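Local coordinates for protein putative cytosine/guanine deaminase (Unidentified, PDB 2PAJ) that deaminates 2-amino-4-hydroxypteridines such as isoxanthopterin by zinc-dependent hydrolysis, giving 2,4-dihydroxypteridines and ammonium, at residues A[31-43]-A[48-60]. Numbering follows the deposited sequence.
Sequences PSRVPGPDIRIVG and AIGALAPRPGETI
Arg40 reaches from strand 39-42 into the bend of chain 52-58, where its several N-H groups and flat face suit it to carboxylate, carbonyl and stacking partners at once. Its side chain leaves anti to the backbone N (chi1 174°) and kinks at chi3 (-88°), which turns the guanidinium to Glu58. Arg40 NE lies 2.6 Å from Glu58 OE2, on that oxygen's syn side, in a salt bridge joined by a weak bond from Arg40 NH2 to OE1. Arg40 NH2 also donates a hydrogen bond to Ala53 O at 3.1 Å, from above the carbonyl plane. Over one face lies the guanidinium of Arg55, stacked at 3.8 Å between centres; the Glu58 carboxylate probably eases the closeness of the two charges. Ser11 OG is also hydrogen-bonded to Glu58 OE2, tying it to strand 11-15.

In the hairpin, Arg40 N donates to Ala48 O, and the return bond from Ala48 N is weak. Past the strand, Gly50 N gives Asp38 O a nearly straight bond of 2.9 Å; at the positive phi of Gly50 a CB would jam against the preceding carbonyl O. Asp38 offers two oxygens: OD1 accepts from Leu52 N at 3.2 Å, OD2 from Asn16 N.

Arg40 and Asp38 are buried, whereas Arg55, Ala51 and Ala53 are exposed. The thin, loose end is Val34 CG1 against Ile49 CG2, 4.3 Å apart. Here, in the small beta domain remote from the zinc, the irregular 50-58 chain is therefore held mainly by polar and ionic bonds to Asp38 and Arg40, with Leu52 laying its methyl over the strand backbone.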
ATOM      1  N   PRO A  31       3.008  23.078  -2.182  1.00 60.61           N
ATOM      2  CA  PRO A  31       2.014  23.075  -3.269  1.00 59.36           C
ATOM      3  C   PRO A  31       1.554  21.678  -3.713  1.00 58.63           C
ATOM      4  O   PRO A  31       2.358  20.742  -3.802  1.00 58.13           O
ATOM      5  CB  PRO A  31       2.719  23.858  -4.382  1.00 58.04           C
ATOM      6  CG  PRO A  31       4.177  23.677  -4.075  1.00 57.68           C
ATOM      7  CD  PRO A  31       4.224  23.803  -2.590  1.00 59.01           C
ATOM      8  N   SER A  32       0.257  21.548  -3.990  1.00 57.35           N
ATOM      9  CA  SER A  32      -0.318  20.265  -4.389  1.00 56.87           C
ATOM     10  C   SER A  32      -0.277  20.049  -5.889  1.00 56.61           C
ATOM     11  O   SER A  32      -0.343  18.922  -6.375  1.00 56.19           O
ATOM     12  CB  SER A  32      -1.768  20.147  -3.897  1.00 57.06           C
ATOM     13  OG  SER A  32      -2.645  20.991  -4.626  1.00 56.63           O
ATOM     14  N   ARG A  33      -0.194  21.146  -6.622  1.00 56.65           N
ATOM     15  CA  ARG A  33      -0.133  21.089  -8.068  1.00 56.29           C
ATOM     16  C   ARG A  33       0.947  22.069  -8.466  1.00 57.99           C
ATOM     17  O   ARG A  33       1.008  23.190  -7.957  1.00 58.60           O
ATOM     18  CB  ARG A  33      -1.460  21.523  -8.677  1.00 54.21           C
ATOM     19  CG  ARG A  33      -1.532  21.362 -10.173  1.00 52.74           C
ATOM     20  CD  ARG A  33      -2.733  22.096 -10.713  1.00 53.18           C
ATOM     21  NE  ARG A  33      -3.024  21.759 -12.100  1.00 52.69           N
ATOM     22  CZ  ARG A  33      -4.191  21.283 -12.513  1.00 53.26           C
ATOM     23  NH1 ARG A  33      -5.181  21.084 -11.646  1.00 51.15           N
ATOM     24  NH2 ARG A  33      -4.365  21.011 -13.796  1.00 53.48           N
ATOM     25  N   VAL A  34       1.822  21.655  -9.364  1.00 60.20           N
ATOM     26  CA  VAL A  34       2.867  22.557  -9.782  1.00 62.90           C
ATOM     27  C   VAL A  34       2.705  22.891 -11.243  1.00 64.81           C
ATOM     28  O   VAL A  34       3.041  22.103 -12.123  1.00 64.22           O
ATOM     29  CB  VAL A  34       4.264  21.961  -9.554  1.00 61.95           C
ATOM     30  CG1 VAL A  34       4.392  20.645 -10.275  1.00 61.88           C
ATOM     31  CG2 VAL A  34       5.320  22.919 -10.049  1.00 64.14           C
ATOM     32  N   PRO A  35       2.107  24.046 -11.531  1.00 68.60           N
ATOM     33  CA  PRO A  35       2.015  24.288 -12.973  1.00 69.14           C
ATOM     34  C   PRO A  35       3.459  24.421 -13.475  1.00 66.51           C
ATOM     35  O   PRO A  35       4.163  25.384 -13.143  1.00 63.33           O
ATOM     36  CB  PRO A  35       1.188  25.585 -13.051  1.00 70.72           C
ATOM     37  CG  PRO A  35       0.212  25.397 -11.877  1.00 70.44           C
ATOM     38  CD  PRO A  35       1.149  24.885 -10.777  1.00 70.26           C
ATOM     39  N   GLY A  36       3.886  23.401 -14.216  1.00 64.60           N
ATOM     40  CA  GLY A  36       5.230  23.326 -14.772  1.00 66.12           C
ATOM     41  C   GLY A  36       5.027  22.320 -15.870  1.00 66.08           C
ATOM     42  O   GLY A  36       3.984  21.666 -15.838  1.00 69.56           O
ATOM     43  N   PRO A  37       5.933  22.158 -16.852  1.00 63.85           N
ATOM     44  CA  PRO A  37       5.562  21.137 -17.844  1.00 61.78           C
ATOM     45  C   PRO A  37       6.414  19.871 -17.993  1.00 60.96           C
ATOM     46  O   PRO A  37       5.865  18.794 -18.215  1.00 60.15           O
ATOM     47  CB  PRO A  37       5.502  21.936 -19.138  1.00 59.53           C
ATOM     48  CG  PRO A  37       6.683  22.827 -18.985  1.00 62.31           C
ATOM     49  CD  PRO A  37       6.697  23.240 -17.494  1.00 62.80           C
ATOM     50  N   ASP A  38       7.738  19.984 -17.896  1.00 60.84           N
ATOM     51  CA  ASP A  38       8.586  18.798 -18.058  1.00 59.90           C
ATOM     52  C   ASP A  38       9.205  18.335 -16.749  1.00 58.86           C
ATOM     53  O   ASP A  38       9.171  19.052 -15.746  1.00 57.30           O
ATOM     54  CB  ASP A  38       9.724  19.051 -19.063  1.00 60.82           C
ATOM     55  CG  ASP A  38       9.253  19.746 -20.328  1.00 61.93           C
ATOM     56  OD1 ASP A  38       9.574  20.944 -20.489  1.00 61.28           O
ATOM     57  OD2 ASP A  38       8.565  19.100 -21.153  1.00 61.35           O
ATOM     58  N   ILE A  39       9.776  17.129 -16.776  1.00 58.29           N
ATOM     59  CA  ILE A  39      10.436  16.547 -15.608  1.00 57.94           C
ATOM     60  C   ILE A  39      11.660  15.723 -15.993  1.00 57.94           C
ATOM     61  O   ILE A  39      11.566  14.791 -16.793  1.00 56.57           O
ATOM     62  CB  ILE A  39       9.491  15.636 -14.817  1.00 58.19           C
ATOM     63  CG1 ILE A  39       8.244  16.418 -14.390  1.00 58.50           C
ATOM     64  CG2 ILE A  39      10.217  15.078 -13.591  1.00 56.51           C
ATOM     65  CD1 ILE A  39       7.206  15.578 -13.698  1.00 59.13           C
ATOM     66  N   ARG A  40      12.807  16.078 -15.417  1.00 58.28           N
ATOM     67  CA  ARG A  40      14.055  15.366 -15.685  1.00 58.90           C
ATOM     68  C   ARG A  40      14.388  14.394 -14.554  1.00 58.93           C
ATOM     69  O   ARG A  40      14.294  14.725 -13.378  1.00 58.81           O
ATOM     70  CB  ARG A  40      15.214  16.354 -15.880  1.00 58.83           C
ATOM     71  CG  ARG A  40      16.577  15.689 -16.019  1.00 58.70           C
ATOM     72  CD  ARG A  40      17.645  16.595 -16.634  1.00 60.39           C
ATOM     73  NE  ARG A  40      17.644  16.519 -18.095  1.00 61.18           N
ATOM     74  CZ  ARG A  40      17.028  17.392 -18.885  1.00 62.91           C
ATOM     75  NH1 ARG A  40      16.371  18.409 -18.347  1.00 63.25           N
ATOM     76  NH2 ARG A  40      17.066  17.247 -20.208  1.00 61.74           N
ATOM     77  N   ILE A  41      14.773  13.182 -14.925  1.00 59.26           N
ATOM     78  CA  ILE A  41      15.119  12.164 -13.952  1.00 59.37           C
ATOM     79  C   ILE A  41      16.540  11.666 -14.197  1.00 59.94           C
ATOM     80  O   ILE A  41      16.890  11.285 -15.319  1.00 59.60           O
ATOM     81  CB  ILE A  41      14.164  10.944 -14.059  1.00 58.80           C
ATOM     82  CG1 ILE A  41      12.730  11.365 -13.734  1.00 57.28           C
ATOM     83  CG2 ILE A  41      14.642   9.814 -13.138  1.00 57.95           C
ATOM     84  CD1 ILE A  41      11.692  10.291 -14.044  1.00 52.66           C
ATOM     85  N   VAL A  42      17.362  11.693 -13.153  1.00 59.42           N
ATOM     86  CA  VAL A  42      18.722  11.175 -13.268  1.00 60.36           C
ATOM     87  C   VAL A  42      18.867  10.066 -12.234  1.00 58.92           C
ATOM     88  O   VAL A  42      18.866  10.310 -11.027  1.00 57.72           O
ATOM     89  CB  VAL A  42      19.803  12.267 -13.046  1.00 60.20           C
ATOM     90  CG1 VAL A  42      19.577  12.976 -11.713  1.00 62.89           C
ATOM     91  CG2 VAL A  42      21.187  11.626 -13.103  1.00 58.46           C
ATOM     92  N   GLY A  43      18.964   8.838 -12.724  1.00 58.25           N
ATOM     93  CA  GLY A  43      19.076   7.716 -11.822  1.00 58.62           C
ATOM     94  C   GLY A  43      17.725   7.419 -11.209  1.00 59.14           C
ATOM     95  O   GLY A  43      16.742   7.169 -11.913  1.00 59.13           O
ATOM     96  N   ALA A  48      14.700  17.773 -11.889  1.00 55.20           N
ATOM     97  CA  ALA A  48      14.156  19.098 -12.122  1.00 55.41           C
ATOM     98  C   ALA A  48      12.710  19.075 -12.578  1.00 55.82           C
ATOM     99  O   ALA A  48      12.202  18.059 -13.060  1.00 54.01           O
ATOM    100  CB  ALA A  48      15.000  19.823 -13.153  1.00 55.68           C
ATOM    101  N   ILE A  49      12.061  20.224 -12.439  1.00 56.39           N
ATOM    102  CA  ILE A  49      10.676  20.362 -12.835  1.00 57.17           C
ATOM    103  C   ILE A  49      10.367  21.725 -13.470  1.00 58.08           C
ATOM    104  O   ILE A  49      10.694  22.778 -12.914  1.00 57.04           O
ATOM    105  CB  ILE A  49       9.758  20.157 -11.622  1.00 56.77           C
ATOM    106  CG1 ILE A  49      10.028  18.790 -10.993  1.00 58.14           C
ATOM    107  CG2 ILE A  49       8.302  20.258 -12.050  1.00 57.27           C
ATOM    108  CD1 ILE A  49       9.422  18.618  -9.608  1.00 56.77           C
ATOM    109  N   GLY A  50       9.752  21.688 -14.652  1.00 59.48           N
ATOM    110  CA  GLY A  50       9.336  22.907 -15.329  1.00 58.21           C
ATOM    111  C   GLY A  50      10.221  23.557 -16.369  1.00 58.17           C
ATOM    112  O   GLY A  50      11.263  24.122 -16.048  1.00 60.93           O
ATOM    113  N   ALA A  51       9.802  23.490 -17.623  1.00 56.98           N
ATOM    114  CA  ALA A  51      10.540  24.128 -18.711  1.00 56.91           C
ATOM    115  C   ALA A  51      11.990  23.674 -18.851  1.00 55.98           C
ATOM    116  O   ALA A  51      12.903  24.444 -18.597  1.00 56.13           O
ATOM    117  CB  ALA A  51      10.487  25.641 -18.530  1.00 55.67           C
ATOM    118  N   LEU A  52      12.185  22.432 -19.288  1.00 57.42           N
ATOM    119  CA  LEU A  52      13.513  21.839 -19.458  1.00 56.93           C
ATOM    120  C   LEU A  52      13.804  21.500 -20.924  1.00 58.27           C
ATOM    121  O   LEU A  52      12.958  20.949 -21.631  1.00 59.31           O
ATOM    122  CB  LEU A  52      13.598  20.561 -18.625  1.00 55.14           C
ATOM    123  CG  LEU A  52      12.935  20.622 -17.248  1.00 53.41           C
ATOM    124  CD1 LEU A  52      12.653  19.219 -16.764  1.00 51.43           C
ATOM    125  CD2 LEU A  52      13.829  21.383 -16.276  1.00 50.83           C
ATOM    126  N   ALA A  53      15.004  21.832 -21.383  1.00 60.06           N
ATOM    127  CA  ALA A  53      15.388  21.549 -22.766  1.00 61.27           C
ATOM    128  C   ALA A  53      16.023  20.159 -22.847  1.00 61.72           C
ATOM    129  O   ALA A  53      16.868  19.800 -22.027  1.00 62.01           O
ATOM    130  CB  ALA A  53      16.361  22.616 -23.273  1.00 60.01           C
ATOM    131  N   PRO A  54      15.612  19.353 -23.831  1.00 62.72           N
ATOM    132  CA  PRO A  54      16.176  18.007 -23.964  1.00 63.43           C
ATOM    133  C   PRO A  54      17.695  17.988 -24.049  1.00 63.94           C
ATOM    134  O   PRO A  54      18.322  18.982 -24.417  1.00 64.54           O
ATOM    135  CB  PRO A  54      15.503  17.471 -25.228  1.00 63.39           C
ATOM    136  CG  PRO A  54      15.184  18.722 -26.005  1.00 64.14           C
ATOM    137  CD  PRO A  54      14.684  19.647 -24.933  1.00 63.36           C
ATOM    138  N   ARG A  55      18.280  16.852 -23.685  1.00 64.33           N
ATOM    139  CA  ARG A  55      19.731  16.692 -23.730  1.00 63.69           C
ATOM    140  C   ARG A  55      20.141  15.599 -24.705  1.00 64.41           C
ATOM    141  O   ARG A  55      19.404  14.628 -24.938  1.00 64.42           O
ATOM    142  CB  ARG A  55      20.283  16.369 -22.347  1.00 62.98           C
ATOM    143  CG  ARG A  55      20.237  17.542 -21.431  1.00 61.74           C
ATOM    144  CD  ARG A  55      20.588  17.141 -20.030  1.00 62.83           C
ATOM    145  NE  ARG A  55      20.411  18.257 -19.112  1.00 63.14           N
ATOM    146  CZ  ARG A  55      20.605  18.172 -17.802  1.00 63.21           C
ATOM    147  NH1 ARG A  55      20.984  17.017 -17.265  1.00 62.28           N
ATOM    148  NH2 ARG A  55      20.418  19.238 -17.032  1.00 62.02           N
ATOM    149  N   PRO A  56      21.333  15.744 -25.290  1.00 64.38           N
ATOM    150  CA  PRO A  56      21.792  14.734 -26.240  1.00 64.05           C
ATOM    151  C   PRO A  56      21.835  13.340 -25.636  1.00 63.63           C
ATOM    152  O   PRO A  56      22.289  13.159 -24.504  1.00 62.02           O
ATOM    153  CB  PRO A  56      23.170  15.252 -26.648  1.00 64.99           C
ATOM    154  CG  PRO A  56      23.614  16.063 -25.443  1.00 64.44           C
ATOM    155  CD  PRO A  56      22.357  16.781 -25.060  1.00 63.76           C
ATOM    156  N   GLY A  57      21.342  12.370 -26.405  1.00 63.98           N
ATOM    157  CA  GLY A  57      21.335  10.980 -25.984  1.00 64.60           C
ATOM    158  C   GLY A  57      20.448  10.667 -24.795  1.00 66.30           C
ATOM    159  O   GLY A  57      20.439   9.538 -24.301  1.00 67.31           O
ATOM    160  N   GLU A  58      19.702  11.659 -24.322  1.00 65.86           N
ATOM    161  CA  GLU A  58      18.821  11.460 -23.182  1.00 64.21           C
ATOM    162  C   GLU A  58      17.535  10.756 -23.605  1.00 63.63           C
ATOM    163  O   GLU A  58      17.095  10.883 -24.747  1.00 63.62           O
ATOM    164  CB  GLU A  58      18.500  12.811 -22.559  1.00 64.92           C
ATOM    165  CG  GLU A  58      17.696  12.735 -21.290  1.00 67.10           C
ATOM    166  CD  GLU A  58      17.390  14.108 -20.742  1.00 68.68           C
ATOM    167  OE1 GLU A  58      16.676  14.868 -21.441  1.00 70.78           O
ATOM    168  OE2 GLU A  58      17.867  14.428 -19.628  1.00 68.74           O
ATOM    169  N   THR A  59      16.939   9.996 -22.693  1.00 62.64           N
ATOM    170  CA  THR A  59      15.696   9.308 -23.015  1.00 61.55           C
ATOM    171  C   THR A  59      14.558  10.299 -22.915  1.00 61.85           C
ATOM    172  O   THR A  59      14.495  11.101 -21.971  1.00 61.50           O
ATOM    173  CB  THR A  59      15.407   8.161 -22.046  1.00 61.22           C
ATOM    174  OG1 THR A  59      16.412   7.153 -22.193  1.00 62.99           O
ATOM    175  CG2 THR A  59      14.032   7.557 -22.320  1.00 57.45           C
ATOM    176  N   ILE A  60      13.662  10.256 -23.893  1.00 60.95           N
ATOM    177  CA  ILE A  60      12.540  11.172 -23.877  1.00 60.18           C
ATOM    178  C   ILE A  60      11.212  10.467 -23.975  1.00 59.91           C
ATOM    179  O   ILE A  60      11.035   9.549 -24.772  1.00 60.58           O
ATOM    180  CB  ILE A  60      12.653  12.209 -25.011  1.00 58.84           C
ATOM    181  CG1 ILE A  60      13.847  13.118 -24.749  1.00 58.18           C
ATOM    182  CG2 ILE A  60      11.380  13.039 -25.098  1.00 58.49           C
ATOM    183  CD1 ILE A  60      14.027  14.174 -25.777  1.00 60.06           C
TER